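Local coordinates for hypothetical protein VC1899 (Vibrio cholerae, PDB 1XMX) that is of unknown function but carries a Card1-like, PDDEXK-clan endonuclease domain and may therefore bind nucleic acid, at residues I10-V15 with T40-R45. Residues are numbered along the deposited sequence; the frame is centred on the assembly and turned at random.
Sequences IDQDPV and TVIYQR
Ile10 and Ile42 meet with matching first torsions: in each, CG2 is anti to the backbone N and CG1 anti to the carbonyl carbon (chi1 -77° and -57°). The two side chains run past each other in opposite directions, and their CG2 methyls touch at 3.6 Å. The setting is a Rossmann-like alpha/beta domain, whose parallel strands 56-61, 30-35, 4-9 and 88-92 lie side by side in that order; the loop leaving strand 4-9 here packs against the first turns of helix 40-52. Ile42 carries most of the contact, with 97 Å² buried by the loop, touching Ile10, Asp11, Gln12 and Pro14. Its CG2 also reaches Pro14 CG, at 3.9 Å, while its CD1 lies 3.8 Å from Asp11 O. Gln12 starts out pointing away from the helix, but a bend at chi2 helps return its amide, and the side chain crosses that of Ile42 at about a right angle. Leu46, one turn on from Ile42, continues the apolar surface by touching both Ile10 and Pro14; Phe33 of the adjacent strand 30-35 and Phe59 of strand 56-61 beyond it also touch Ile10. Asp11 faces the other way: its OD2 accepts a hydrogen bond from Gly96 N, and its OD1 takes a weak one from Asp13 N (2.9 Å), two residues on within the loop. Further along Ile10, CD1 rests on Tyr43 CB at 3.8 Å, whereas the Tyr43 ring leads away to meet Phe59 with planes about 15° apart. At the outer edge, Gln12 NE2 abuts the Ile42 CD1 methyl at 3.5 Å.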
# COMPACT_ATOMS: atom_id res chain seq x y z
N ILE A 10 17.83 7.51 -11.20
CA ILE A 10 16.38 7.66 -11.11
C ILE A 10 15.67 6.95 -12.25
O ILE A 10 16.11 6.97 -13.42
CB ILE A 10 15.95 9.17 -11.06
CG1 ILE A 10 16.20 9.78 -9.66
CG2 ILE A 10 14.42 9.33 -11.41
CD1 ILE A 10 16.16 11.28 -9.66
N ASP A 11 14.56 6.30 -11.92
CA ASP A 11 13.61 5.88 -12.93
C ASP A 11 12.18 6.09 -12.44
O ASP A 11 12.00 6.79 -11.45
CB ASP A 11 13.90 4.47 -13.48
CG ASP A 11 13.62 3.35 -12.49
OD1 ASP A 11 12.99 3.60 -11.44
OD2 ASP A 11 14.04 2.20 -12.77
N GLN A 12 11.18 5.55 -13.14
CA GLN A 12 9.79 5.76 -12.77
C GLN A 12 9.38 4.88 -11.58
O GLN A 12 8.39 5.14 -10.96
CB GLN A 12 8.86 5.53 -13.95
CG GLN A 12 9.32 6.25 -15.23
CD GLN A 12 9.36 7.80 -15.15
OE1 GLN A 12 8.30 8.45 -15.03
NE2 GLN A 12 10.59 8.41 -15.28
N ASP A 13 10.16 3.88 -11.25
CA ASP A 13 9.92 3.19 -9.97
C ASP A 13 11.18 3.11 -9.09
O ASP A 13 11.85 2.10 -9.10
CB ASP A 13 9.35 1.79 -10.28
CG ASP A 13 9.03 1.02 -9.07
OD1 ASP A 13 9.44 1.37 -7.93
OD2 ASP A 13 8.37 0.02 -9.24
N PRO A 14 11.53 4.20 -8.38
CA PRO A 14 12.81 4.29 -7.69
C PRO A 14 12.80 3.95 -6.22
O PRO A 14 13.70 4.36 -5.51
CB PRO A 14 13.14 5.77 -7.83
CG PRO A 14 11.78 6.45 -7.81
CD PRO A 14 10.77 5.45 -8.24
N VAL A 15 11.84 3.17 -5.76
CA VAL A 15 11.78 2.82 -4.36
C VAL A 15 13.03 2.13 -3.80
O VAL A 15 13.38 2.30 -2.66
CB VAL A 15 10.59 1.87 -4.11
CG1 VAL A 15 10.59 1.39 -2.65
CG2 VAL A 15 9.28 2.60 -4.41
N THR A 40 13.59 15.84 -12.59
CA THR A 40 13.70 16.77 -11.45
C THR A 40 12.56 16.56 -10.42
O THR A 40 12.76 16.61 -9.18
CB THR A 40 13.64 18.25 -11.97
OG1 THR A 40 14.76 18.51 -12.81
CG2 THR A 40 13.65 19.23 -10.80
N VAL A 41 11.35 16.32 -10.91
CA VAL A 41 10.20 16.19 -9.99
C VAL A 41 10.30 14.87 -9.15
O VAL A 41 10.06 14.89 -7.95
CB VAL A 41 8.85 16.35 -10.74
CG1 VAL A 41 8.73 15.23 -11.83
CG2 VAL A 41 7.67 16.37 -9.72
N ILE A 42 10.70 13.76 -9.80
CA ILE A 42 10.95 12.51 -9.11
C ILE A 42 12.03 12.76 -8.06
O ILE A 42 11.86 12.40 -6.88
CB ILE A 42 11.39 11.36 -10.08
CG1 ILE A 42 10.34 11.13 -11.19
CG2 ILE A 42 11.57 10.07 -9.32
CD1 ILE A 42 10.85 10.26 -12.36
N TYR A 43 13.13 13.39 -8.46
CA TYR A 43 14.13 13.82 -7.49
C TYR A 43 13.60 14.57 -6.24
O TYR A 43 14.02 14.28 -5.11
CB TYR A 43 15.24 14.62 -8.16
CG TYR A 43 16.14 15.35 -7.18
CD1 TYR A 43 17.07 14.65 -6.38
CD2 TYR A 43 16.07 16.73 -7.02
CE1 TYR A 43 17.93 15.34 -5.45
CE2 TYR A 43 16.91 17.42 -6.14
CZ TYR A 43 17.83 16.71 -5.34
OH TYR A 43 18.70 17.41 -4.46
N GLN A 44 12.77 15.58 -6.47
CA GLN A 44 12.18 16.38 -5.42
C GLN A 44 11.34 15.49 -4.47
O GLN A 44 11.45 15.62 -3.24
CB GLN A 44 11.34 17.52 -6.02
CG GLN A 44 12.20 18.55 -6.79
CD GLN A 44 11.34 19.56 -7.58
OE1 GLN A 44 10.11 19.45 -7.65
NE2 GLN A 44 11.99 20.53 -8.19
N ARG A 45 10.58 14.56 -5.03
CA ARG A 45 9.79 13.60 -4.23
C ARG A 45 10.67 12.63 -3.41
O ARG A 45 10.38 12.35 -2.20
CB ARG A 45 8.88 12.79 -5.12
CG ARG A 45 7.76 13.58 -5.71
CD ARG A 45 7.14 12.73 -6.79
NE ARG A 45 6.23 13.45 -7.66
CZ ARG A 45 5.91 13.03 -8.90
NH1 ARG A 45 6.44 11.92 -9.39
NH2 ARG A 45 5.07 13.76 -9.65